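Local coordinates for protein 3-hexulose-6-phosphate synthase (Mycobacterium gastri, PDB 3AJX) that belongs to the orotidine 5'-phosphate decarboxylase/HUMPS family of TIM-barrel proteins and holds a magnesium ion at one end of its closed parallel barrel, at residues A[5-10]-A[33-38]; A[59-64]-A[82-87]; A[115-120]-A[155-160]; A[162-167]-A[182-187]. The protein carries 1 engineered substitution. All coordinates share one frame; numbering follows the deposited sequence.

Interaction 1: residues A[5-10]-A[33-38]; sequences VAIDLL and TPLIKA. Engineered in segment 33-38: Lys37 (natural residue Glu).
Two successive inverse gamma turns, centred on Ile7 and Asp8, carry the chain out of its barrel strand and past the first turns of helix 33-39, bringing the CA atoms of Leu10 and Leu35 within 4.7 Å. Leu35 and Leu10 bury the most surface. Leu35 CG stands anti to the backbone N (chi1 179°), and Leu35 CD2 lies 4.0 Å from Ile7 CG2, the two side chains side by side and pointing the same way. Leu35 CB presses on Leu9 O at 3.2 Å, while CD1 reaches the backbone of Leu10. Leu10 crosses the ring of Pro34 at about a right angle, Leu10 CD2 to Pro34 CB at 3.9 Å, and the small Ala38 lets its CB come up to Leu10 O. Proline suits the first helical turn, where the missing N-H costs no helical bond. Leu10 and Pro34 also pack on Ile72 and Leu68 of the second subunit, and the engineered Lys37 forms a salt bridge with Glu69 of that chain. No direct hydrogen bond joins the segments. Instead a water donates to Asp8 OD2 at 2.5 Å and accepts from Thr33 N at 3.0 Å, so a carboxylate faces a helix start through one water, which would be expected to favour its negative charge.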
loop_
_atom_site.group_PDB
_atom_site.type_symbol
_atom_site.label_atom_id
_atom_site.label_comp_id
_atom_site.label_asym_id
_atom_site.label_seq_id
_atom_site.Cartn_x
_atom_site.Cartn_y
_atom_site.Cartn_z
ATOM N N VAL A 5 6.781 14.746 11.080
ATOM C CA VAL A 5 6.796 13.614 12.001
ATOM C C VAL A 5 6.022 12.453 11.381
ATOM O O VAL A 5 4.867 12.601 10.984
ATOM C CB VAL A 5 6.174 13.970 13.385
ATOM C CG1 VAL A 5 4.757 14.499 13.221
ATOM C CG2 VAL A 5 6.175 12.732 14.278
ATOM N N ALA A 6 6.679 11.305 11.269
ATOM C CA ALA A 6 6.039 10.123 10.705
ATOM C C ALA A 6 5.459 9.301 11.846
ATOM O O ALA A 6 6.191 8.600 12.552
ATOM C CB ALA A 6 7.053 9.296 9.918
ATOM N N ILE A 7 4.145 9.403 12.037
ATOM C CA ILE A 7 3.480 8.655 13.097
ATOM C C ILE A 7 3.164 7.248 12.596
ATOM O O ILE A 7 2.068 6.973 12.104
ATOM C CB ILE A 7 2.178 9.357 13.548
ATOM C CG1 ILE A 7 2.491 10.783 14.009
ATOM C CG2 ILE A 7 1.537 8.575 14.692
ATOM C CD1 ILE A 7 1.291 11.554 14.528
ATOM N N ASP A 8 4.146 6.362 12.713
ATOM C CA ASP A 8 3.999 4.988 12.267
ATOM C C ASP A 8 3.562 4.098 13.422
ATOM O O ASP A 8 4.194 3.081 13.715
ATOM C CB ASP A 8 5.324 4.503 11.672
ATOM C CG ASP A 8 5.632 5.156 10.338
ATOM O OD1 ASP A 8 6.824 5.316 10.000
ATOM O OD2 ASP A 8 4.674 5.503 9.615
ATOM N N LEU A 9 2.479 4.501 14.080
ATOM C CA LEU A 9 1.934 3.761 15.209
ATOM C C LEU A 9 0.707 2.965 14.765
ATOM O O LEU A 9 0.373 2.954 13.579
ATOM C CB LEU A 9 1.576 4.725 16.341
ATOM C CG LEU A 9 2.774 5.533 16.860
ATOM C CD1 LEU A 9 2.327 6.464 17.973
ATOM C CD2 LEU A 9 3.857 4.582 17.356
ATOM N N LEU A 10 0.027 2.310 15.702
ATOM C CA LEU A 10 -1.118 1.481 15.328
ATOM C C LEU A 10 -2.504 1.853 15.847
ATOM O O LEU A 10 -3.466 1.126 15.593
ATOM C CB LEU A 10 -0.828 0.023 15.692
ATOM C CG LEU A 10 0.423 -0.594 15.059
ATOM C CD1 LEU A 10 0.580 -2.026 15.546
ATOM C CD2 LEU A 10 0.315 -0.553 13.538
ATOM N N THR A 33 1.528 4.488 7.047
ATOM C CA THR A 33 0.791 3.470 6.318
ATOM C C THR A 33 0.183 2.417 7.249
ATOM O O THR A 33 -0.985 2.063 7.108
ATOM C CB THR A 33 1.697 2.800 5.273
ATOM O OG1 THR A 33 2.322 3.815 4.474
ATOM C CG2 THR A 33 0.880 1.894 4.369
ATOM N N PRO A 34 0.963 1.899 8.217
ATOM C CA PRO A 34 0.381 0.893 9.113
ATOM C C PRO A 34 -0.760 1.464 9.959
ATOM O O PRO A 34 -1.712 0.760 10.289
ATOM C CB PRO A 34 1.577 0.444 9.955
ATOM C CG PRO A 34 2.448 1.664 9.985
ATOM C CD PRO A 34 2.372 2.161 8.561
ATOM N N LEU A 35 -0.661 2.746 10.300
ATOM C CA LEU A 35 -1.690 3.411 11.097
ATOM C C LEU A 35 -3.002 3.514 10.323
ATOM O O LEU A 35 -4.086 3.275 10.865
ATOM C CB LEU A 35 -1.221 4.812 11.497
ATOM C CG LEU A 35 -2.194 5.668 12.315
ATOM C CD1 LEU A 35 -2.569 4.936 13.599
ATOM C CD2 LEU A 35 -1.552 7.011 12.647
ATOM N N ILE A 36 -2.902 3.879 9.051
ATOM C CA ILE A 36 -4.082 3.994 8.208
ATOM C C ILE A 36 -4.705 2.617 7.983
ATOM O O ILE A 36 -5.920 2.466 8.033
ATOM C CB ILE A 36 -3.728 4.644 6.856
ATOM C CG1 ILE A 36 -3.336 6.111 7.089
ATOM C CG2 ILE A 36 -4.911 4.537 5.889
ATOM C CD1 ILE A 36 -2.827 6.820 5.858
ATOM N N LYS A 37 -3.881 1.604 7.750
ATOM C CA LYS A 37 -4.423 0.267 7.530
ATOM C C LYS A 37 -5.037 -0.286 8.812
ATOM O O LYS A 37 -5.952 -1.109 8.774
ATOM C CB LYS A 37 -3.331 -0.674 7.012
ATOM C CG LYS A 37 -2.852 -0.311 5.614
ATOM C CD LYS A 37 -1.761 -1.238 5.107
ATOM C CE LYS A 37 -1.285 -0.776 3.737
ATOM N NZ LYS A 37 -0.155 -1.585 3.208
ATOM N N ALA A 38 -4.546 0.189 9.950
ATOM C CA ALA A 38 -5.048 -0.274 11.234
ATOM C C ALA A 38 -6.394 0.340 11.600
ATOM O O ALA A 38 -7.328 -0.373 11.980
ATOM C CB ALA A 38 -4.027 0.040 12.328
HETATM O O HOH W 1 4.466 5.237 7.089
#

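Interaction 2: residues A[59-64]-A[82-87]; sequences DMKTMD and TVLGSA. With MG (magnesium ion), chain F.
Lys61 runs along Leu84 before turning toward the magnesium site. Its CB and CG both rest on Leu84 CD2, CB at 3.9 Å, and CD is still in touch with the same methyl; CG also passes Thr82 OG1. The chain is extended up to CE, then bends at chi4 (63°), which brings NZ to Asp59 OD2 in a salt bridge of 2.8 Å. A long lysine suits this path: its methylenes pack on the leucine, and the ammonium at its end pairs with the carboxylate that binds the metal. Asp59 divides its work: OD2 binds the magnesium at 2.1 Å, and OD1 accepts through its anti lone pair a hydrogen bond from Thr82 OG1 at 2.7 Å. That hydroxyl, set between backbone N and carbonyl carbon (chi1 57°), also accepts from Lys61 N at 2.9 Å, so Thr82 acts as a second-shell residue that fixes the carboxylate's rotation. Farther along, the strands pair in parallel. Leu84 N gives a nearly straight bond (170°) to Thr62 O in the carbonyl plane, whereas Thr62 N hydrogen-bonds Thr82 O at 3.2 Å from above the carbonyl plane. Met63, bent at chi2, brings SD against Leu84 CD1, Ala87 CB and, closest, Ser86 OG. Glu30 and three waters join Asp59 at the metal, and Lys61 NZ also hydrogen-bonds Thr33 OG1. The contact joins both strands of the beta-alpha-beta unit 55-62, 66-75, 80-84: helix 66-75 covers Met60, helix 89-102 covers Val83, and strand 105-109 continues the barrel beyond strand 80-84.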
loop_
_atom_site.group_PDB
_atom_site.type_symbol
_atom_site.label_atom_id
_atom_site.label_comp_id
_atom_site.label_asym_id
_atom_site.label_seq_id
_atom_site.Cartn_x
_atom_site.Cartn_y
_atom_site.Cartn_z
ATOM N N ASP A 59 -0.050 8.780 4.473
ATOM C CA ASP A 59 0.863 7.871 3.781
ATOM C C ASP A 59 0.130 6.650 3.234
ATOM O O ASP A 59 0.316 5.522 3.706
ATOM C CB ASP A 59 1.976 7.422 4.735
ATOM C CG ASP A 59 3.242 7.011 4.005
ATOM O OD1 ASP A 59 3.207 6.884 2.765
ATOM O OD2 ASP A 59 4.276 6.813 4.678
ATOM N N MET A 60 -0.701 6.884 2.224
ATOM C CA MET A 60 -1.484 5.825 1.597
ATOM C C MET A 60 -0.626 4.820 0.833
ATOM O O MET A 60 -0.950 3.634 0.781
ATOM C CB MET A 60 -2.500 6.443 0.628
ATOM C CG MET A 60 -3.517 7.375 1.260
ATOM S SD MET A 60 -4.741 6.502 2.265
ATOM C CE MET A 60 -5.935 5.981 1.010
ATOM N N LYS A 61 0.474 5.303 0.255
ATOM C CA LYS A 61 1.360 4.466 -0.554
ATOM C C LYS A 61 0.525 3.752 -1.612
ATOM O O LYS A 61 0.667 2.551 -1.844
ATOM C CB LYS A 61 2.118 3.446 0.307
ATOM C CG LYS A 61 3.321 4.032 1.039
ATOM C CD LYS A 61 4.171 2.937 1.669
ATOM C CE LYS A 61 5.391 3.510 2.376
ATOM N NZ LYS A 61 5.013 4.402 3.507
ATOM N N THR A 62 -0.347 4.519 -2.255
ATOM C CA THR A 62 -1.223 3.994 -3.292
ATOM C C THR A 62 -0.472 3.305 -4.428
ATOM O O THR A 62 0.519 3.826 -4.942
ATOM C CB THR A 62 -2.083 5.117 -3.865
ATOM O OG1 THR A 62 -2.853 5.691 -2.803
ATOM C CG2 THR A 62 -3.017 4.588 -4.949
ATOM N N MET A 63 -0.958 2.132 -4.821
ATOM C CA MET A 63 -0.331 1.374 -5.895
ATOM C C MET A 63 -1.261 1.238 -7.098
ATOM O O MET A 63 -0.814 0.971 -8.210
ATOM C CB MET A 63 0.063 -0.012 -5.387
ATOM C CG MET A 63 0.824 -0.866 -6.387
ATOM S SD MET A 63 2.409 -0.152 -6.876
ATOM C CE MET A 63 2.690 -1.022 -8.422
ATOM N N ASP A 64 -2.557 1.419 -6.864
ATOM C CA ASP A 64 -3.545 1.311 -7.933
ATOM C C ASP A 64 -4.779 2.126 -7.559
ATOM O O ASP A 64 -4.991 2.418 -6.383
ATOM C CB ASP A 64 -3.906 -0.159 -8.154
ATOM C CG ASP A 64 -4.870 -0.360 -9.309
ATOM O OD1 ASP A 64 -4.706 0.312 -10.352
ATOM O OD2 ASP A 64 -5.784 -1.198 -9.172
ATOM N N THR A 82 0.358 10.122 -0.390
ATOM C CA THR A 82 1.450 9.478 -1.104
ATOM C C THR A 82 0.968 8.415 -2.067
ATOM O O THR A 82 -0.003 7.704 -1.801
ATOM C CB THR A 82 2.474 8.798 -0.160
ATOM O OG1 THR A 82 1.819 7.835 0.673
ATOM C CG2 THR A 82 3.168 9.824 0.693
ATOM N N VAL A 83 1.665 8.331 -3.194
ATOM C CA VAL A 83 1.415 7.340 -4.229
ATOM C C VAL A 83 2.808 6.777 -4.466
ATOM O O VAL A 83 3.784 7.528 -4.454
ATOM C CB VAL A 83 0.911 7.982 -5.536
ATOM C CG1 VAL A 83 0.745 6.911 -6.616
ATOM C CG2 VAL A 83 -0.398 8.701 -5.291
ATOM N N LEU A 84 2.913 5.467 -4.654
ATOM C CA LEU A 84 4.216 4.843 -4.880
ATOM C C LEU A 84 4.789 5.170 -6.253
ATOM O O LEU A 84 4.069 5.192 -7.249
ATOM C CB LEU A 84 4.113 3.322 -4.744
ATOM C CG LEU A 84 3.817 2.785 -3.347
ATOM C CD1 LEU A 84 3.693 1.262 -3.390
ATOM C CD2 LEU A 84 4.935 3.207 -2.400
ATOM N N GLY A 85 6.092 5.427 -6.299
ATOM C CA GLY A 85 6.734 5.710 -7.569
ATOM C C GLY A 85 6.686 4.485 -8.468
ATOM O O GLY A 85 6.839 4.589 -9.685
ATOM N N SER A 86 6.477 3.320 -7.863
ATOM C CA SER A 86 6.397 2.064 -8.604
ATOM C C SER A 86 5.044 1.898 -9.292
ATOM O O SER A 86 4.866 1.000 -10.115
ATOM C CB SER A 86 6.621 0.888 -7.661
ATOM O OG SER A 86 5.685 0.928 -6.602
ATOM N N ALA A 87 4.089 2.756 -8.949
ATOM C CA ALA A 87 2.762 2.687 -9.548
ATOM C C ALA A 87 2.803 3.113 -11.008
ATOM O O ALA A 87 3.732 3.791 -11.448
ATOM C CB ALA A 87 1.793 3.579 -8.782
HETATM MG MG MG F . 6.199 7.422 5.239
HETATM O O HOH W 2 -2.986 8.382 -2.280
HETATM O O HOH W 3 7.217 5.908 4.352
HETATM O O HOH W 4 7.126 8.641 5.675
HETATM O O HOH W 5 6.126 8.110 3.204
#

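Interaction 3: residues A[115-120]-A[155-160]; sequences DKATRA and EKARVP
Ala117 and Ala120, one turn apart on helix 116-125, both direct their methyls at the end of the helix that closes at Ala157. Ala117 CB comes in at the backbone, 3.8 Å from Ala157 N, and bears on Lys156 as well, whose CB lies 4.0 Å away. Lys156 has CG anti to its backbone N (chi1 -174°) and runs on fully extended, so only the root of its chain shares in the packing while the charged end belongs to the exposed surface. Ala120 meets Ala157 methyl to methyl, CB to CB at 3.8 Å. Val159, just after the helix end, turns CG2, anti to its carbonyl carbon, toward Ala120, touching Ala120 CB and lying 3.8 Å from Ala120 O. Small residues are what permit this closeness: the CA atoms of Ala117 and Ala157 are 4.1 Å apart. Arg158, the first residue beyond the helix, has a positive phi (57°); its NH1 hydrogen-bonds Lys156 O, which lies in the guanidinium plane, while the donor stands above the carbonyl plane. On the inner side, Ala120 and Ala157 rest on Val131 and Met133 of strand 130-134. With no hydrogen bond between the segments, two neighbouring helices of the barrel's outer layer are held here by close methyl packing, without directional bonds.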
loop_
_atom_site.group_PDB
_atom_site.type_symbol
_atom_site.label_atom_id
_atom_site.label_comp_id
_atom_site.label_asym_id
_atom_site.label_seq_id
_atom_site.Cartn_x
_atom_site.Cartn_y
_atom_site.Cartn_z
ATOM N N ASP A 115 16.216 3.477 -9.339
ATOM C CA ASP A 115 16.612 4.707 -10.025
ATOM C C ASP A 115 15.782 5.889 -9.519
ATOM O O ASP A 115 14.984 6.460 -10.261
ATOM C CB ASP A 115 16.431 4.564 -11.544
ATOM C CG ASP A 115 14.990 4.269 -11.951
ATOM O OD1 ASP A 115 14.621 4.604 -13.095
ATOM O OD2 ASP A 115 14.229 3.692 -11.146
ATOM N N LYS A 116 15.994 6.260 -8.260
ATOM C CA LYS A 116 15.244 7.351 -7.641
ATOM C C LYS A 116 15.288 8.709 -8.346
ATOM O O LYS A 116 14.248 9.340 -8.533
ATOM C CB LYS A 116 15.668 7.510 -6.176
ATOM C CG LYS A 116 15.282 6.313 -5.301
ATOM C CD LYS A 116 15.524 6.587 -3.822
ATOM C CE LYS A 116 14.998 5.454 -2.949
ATOM N NZ LYS A 116 15.658 4.150 -3.250
ATOM N N ALA A 117 16.472 9.171 -8.737
ATOM C CA ALA A 117 16.568 10.464 -9.405
ATOM C C ALA A 117 15.823 10.460 -10.737
ATOM O O ALA A 117 15.105 11.406 -11.056
ATOM C CB ALA A 117 18.034 10.848 -9.618
ATOM N N THR A 118 15.996 9.397 -11.519
ATOM C CA THR A 118 15.317 9.297 -12.804
ATOM C C THR A 118 13.805 9.245 -12.628
ATOM O O THR A 118 13.070 9.989 -13.276
ATOM C CB THR A 118 15.785 8.047 -13.580
ATOM O OG1 THR A 118 17.124 8.264 -14.038
ATOM C CG2 THR A 118 14.885 7.774 -14.788
ATOM N N ARG A 119 13.336 8.376 -11.740
ATOM C CA ARG A 119 11.903 8.259 -11.529
ATOM C C ARG A 119 11.335 9.565 -10.992
ATOM O O ARG A 119 10.223 9.943 -11.341
ATOM C CB ARG A 119 11.593 7.101 -10.576
ATOM C CG ARG A 119 10.108 6.800 -10.435
ATOM C CD ARG A 119 9.426 6.646 -11.794
ATOM N NE ARG A 119 8.040 6.203 -11.655
ATOM C CZ ARG A 119 7.110 6.329 -12.600
ATOM N NH1 ARG A 119 7.406 6.892 -13.763
ATOM N NH2 ARG A 119 5.878 5.889 -12.378
ATOM N N ALA A 120 12.111 10.264 -10.167
ATOM C CA ALA A 120 11.665 11.539 -9.605
ATOM C C ALA A 120 11.299 12.522 -10.714
ATOM O O ALA A 120 10.252 13.174 -10.664
ATOM C CB ALA A 120 12.760 12.137 -8.723
ATOM N N GLU A 155 19.746 15.218 -4.617
ATOM C CA GLU A 155 20.509 16.272 -5.274
ATOM C C GLU A 155 20.485 16.120 -6.796
ATOM O O GLU A 155 20.309 17.095 -7.526
ATOM C CB GLU A 155 21.955 16.250 -4.771
ATOM C CG GLU A 155 22.083 16.520 -3.281
ATOM C CD GLU A 155 23.449 16.157 -2.731
ATOM O OE1 GLU A 155 23.680 16.376 -1.523
ATOM O OE2 GLU A 155 24.289 15.649 -3.503
ATOM N N LYS A 156 20.658 14.892 -7.272
ATOM C CA LYS A 156 20.669 14.638 -8.707
ATOM C C LYS A 156 19.287 14.775 -9.340
ATOM O O LYS A 156 19.164 15.164 -10.503
ATOM C CB LYS A 156 21.225 13.239 -8.983
ATOM C CG LYS A 156 21.415 12.924 -10.459
ATOM C CD LYS A 156 22.133 11.594 -10.650
ATOM C CE LYS A 156 22.499 11.368 -12.110
ATOM N NZ LYS A 156 23.230 10.084 -12.312
ATOM N N ALA A 157 18.251 14.466 -8.566
ATOM C CA ALA A 157 16.876 14.520 -9.049
ATOM C C ALA A 157 16.430 15.891 -9.544
ATOM O O ALA A 157 15.713 15.990 -10.539
ATOM C CB ALA A 157 15.927 14.041 -7.957
ATOM N N ARG A 158 16.848 16.943 -8.850
ATOM C CA ARG A 158 16.454 18.296 -9.222
ATOM C C ARG A 158 14.923 18.396 -9.237
ATOM O O ARG A 158 14.308 18.941 -10.160
ATOM C CB ARG A 158 17.062 18.667 -10.579
ATOM C CG ARG A 158 18.581 18.797 -10.528
ATOM C CD ARG A 158 19.175 19.040 -11.904
ATOM N NE ARG A 158 20.614 19.300 -11.856
ATOM C CZ ARG A 158 21.539 18.399 -11.539
ATOM N NH1 ARG A 158 21.191 17.158 -11.232
ATOM N NH2 ARG A 158 22.820 18.739 -11.539
ATOM N N VAL A 159 14.328 17.839 -8.185
ATOM C CA VAL A 159 12.883 17.833 -7.965
ATOM C C VAL A 159 12.693 18.093 -6.471
ATOM O O VAL A 159 13.440 17.548 -5.657
ATOM C CB VAL A 159 12.270 16.449 -8.294
ATOM C CG1 VAL A 159 10.795 16.439 -7.954
ATOM C CG2 VAL A 159 12.483 16.114 -9.765
ATOM N N PRO A 160 11.715 18.934 -6.086
ATOM C CA PRO A 160 11.538 19.171 -4.648
ATOM C C PRO A 160 11.431 17.824 -3.945
ATOM O O PRO A 160 10.677 16.954 -4.389
ATOM C CB PRO A 160 10.237 19.964 -4.587
ATOM C CG PRO A 160 10.271 20.753 -5.872
ATOM C CD PRO A 160 10.741 19.712 -6.876
#

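Interaction 4: residues A[162-167]-A[182-187]; sequences SVAGGV and VAVAGG. With SO4 (sulfate ion), chain G.
Strands 161-164 and 182-185 are packed tightly where they run parallel, and then part around a sulfate ion and two waters. In the tight half Val163 is gripped from both its polar atoms: its N donates to Val182 O at 3.0 Å in the carbonyl plane, and its O accepts from Val184 N at 2.9 Å, nearly along the C=O axis. Ser162 and Val182 stand side by side on the barrel's inner face, CB to CB at 3.6 Å, while Ser162 CA makes a CH...O contact with Val182 O. Ala164 CB abuts Val184 CB at 3.8 Å, a small methyl fitting against a branched one. Val163 and Ala183 face outward onto helix 172-177. Beyond Ala164 direct pairing gives way to water. One water accepts from Gly165 N and Val167 N and donates to Val184 O and sulfate O3; a second links Val167 O to the same O3. Val167 still touches the other strand, its CB 3.4 Å from Val184 O. The anion itself is held by backbone N-H groups: Gly166 N to O2 at 3.1 Å, Gly186 N to O3, and Gly187 N to O1 in an almost perfectly straight bond (178°), with Gln140 adding a side-chain donor. Lacking a CB, Gly186 lets sulfate O4 come close, and Gly166 has a positive phi (71°) that favours glycine. Gly186 is at the N-cap position of helix 187-190, whose start would be expected to favour an anion. The sulfate probably came from the crystallisation liquor, yet its setting at the ends of the seventh and eighth strands resembles the standard phosphate-binding motif of TIM barrels.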
loop_
_atom_site.group_PDB
_atom_site.type_symbol
_atom_site.label_atom_id
_atom_site.label_comp_id
_atom_site.label_asym_id
_atom_site.label_seq_id
_atom_site.Cartn_x
_atom_site.Cartn_y
_atom_site.Cartn_z
ATOM N N SER A 162 11.792 15.278 -0.065
ATOM C CA SER A 162 11.851 15.098 1.375
ATOM C C SER A 162 12.734 13.873 1.576
ATOM O O SER A 162 12.940 13.092 0.644
ATOM C CB SER A 162 10.454 14.844 1.952
ATOM O OG SER A 162 9.885 13.657 1.429
ATOM N N VAL A 163 13.274 13.716 2.778
ATOM C CA VAL A 163 14.129 12.580 3.081
ATOM C C VAL A 163 13.586 11.823 4.284
ATOM O O VAL A 163 13.314 12.412 5.329
ATOM C CB VAL A 163 15.579 13.033 3.387
ATOM C CG1 VAL A 163 16.442 11.830 3.744
ATOM C CG2 VAL A 163 16.160 13.757 2.175
ATOM N N ALA A 164 13.410 10.517 4.114
ATOM C CA ALA A 164 12.924 9.645 5.176
ATOM C C ALA A 164 13.820 8.411 5.178
ATOM O O ALA A 164 13.876 7.664 4.196
ATOM C CB ALA A 164 11.464 9.250 4.925
ATOM N N GLY A 165 14.536 8.210 6.279
ATOM C CA GLY A 165 15.424 7.065 6.378
ATOM C C GLY A 165 16.208 7.053 7.676
ATOM O O GLY A 165 17.439 7.029 7.670
ATOM N N GLY A 166 15.489 7.074 8.793
ATOM C CA GLY A 166 16.142 7.055 10.088
ATOM C C GLY A 166 16.849 8.353 10.421
ATOM O O GLY A 166 17.869 8.351 11.114
ATOM N N VAL A 167 16.310 9.464 9.930
ATOM C CA VAL A 167 16.897 10.771 10.190
ATOM C C VAL A 167 16.897 11.070 11.688
ATOM O O VAL A 167 15.925 10.790 12.391
ATOM C CB VAL A 167 16.120 11.889 9.453
ATOM C CG1 VAL A 167 16.713 13.249 9.790
ATOM C CG2 VAL A 167 16.179 11.655 7.950
ATOM N N VAL A 182 11.885 18.942 2.968
ATOM C CA VAL A 182 11.335 18.378 4.195
ATOM C C VAL A 182 12.220 17.269 4.751
ATOM O O VAL A 182 12.719 16.429 4.006
ATOM C CB VAL A 182 9.932 17.761 3.940
ATOM C CG1 VAL A 182 9.357 17.216 5.245
ATOM C CG2 VAL A 182 8.996 18.802 3.333
ATOM N N ALA A 183 12.423 17.283 6.064
ATOM C CA ALA A 183 13.183 16.240 6.735
ATOM C C ALA A 183 12.118 15.467 7.509
ATOM O O ALA A 183 11.366 16.055 8.287
ATOM C CB ALA A 183 14.203 16.844 7.696
ATOM N N VAL A 184 12.035 14.159 7.275
ATOM C CA VAL A 184 11.049 13.322 7.952
ATOM C C VAL A 184 11.695 12.565 9.103
ATOM O O VAL A 184 12.760 11.973 8.945
ATOM C CB VAL A 184 10.430 12.280 6.991
ATOM C CG1 VAL A 184 9.382 11.448 7.723
ATOM C CG2 VAL A 184 9.810 12.981 5.798
ATOM N N ALA A 185 11.049 12.592 10.260
ATOM C CA ALA A 185 11.561 11.883 11.423
ATOM C C ALA A 185 10.463 10.988 11.990
ATOM O O ALA A 185 9.368 11.457 12.309
ATOM C CB ALA A 185 12.033 12.878 12.482
ATOM N N GLY A 186 10.759 9.697 12.097
ATOM C CA GLY A 186 9.799 8.747 12.633
ATOM C C GLY A 186 10.245 8.188 13.973
ATOM O O GLY A 186 9.869 8.712 15.021
ATOM N N GLY A 187 11.051 7.131 13.935
ATOM C CA GLY A 187 11.529 6.504 15.155
ATOM C C GLY A 187 12.251 7.437 16.109
ATOM O O GLY A 187 12.188 7.256 17.325
HETATM S S SO4 G . 11.900 6.924 10.140
HETATM O O1 SO4 G . 11.835 5.963 11.262
HETATM O O2 SO4 G . 12.500 6.285 8.952
HETATM O O3 SO4 G . 12.727 8.080 10.537
HETATM O O4 SO4 G . 10.537 7.384 9.819
HETATM O O HOH W 6 13.737 9.599 8.526
HETATM O O HOH W 7 13.972 8.792 12.649
#

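How the interactions relate
Interactions 1 to 4 follow one another in series along the chain and lie around a single eight-stranded parallel barrel. Interactions 1, 2 and 4 all reach its sheet. The centre of interaction 1 lies about 15 Å from the centres of interactions 2 and 4; it touches the former where Thr33 OG1 meets Asp59 O, and the latter where Ala6 N meets Ala185 O, closing the barrel between its first and last strands. Interaction 3 belongs to the outer helices, its centre about 17 Å from those of interactions 2 and 4; Arg119 NE reaches Gly85 O of the former, and segments 155-160 and 162-167 adjoin in sequence. Interactions 1 and 2 also face the second subunit, so metal site and dimer contact share structural elements.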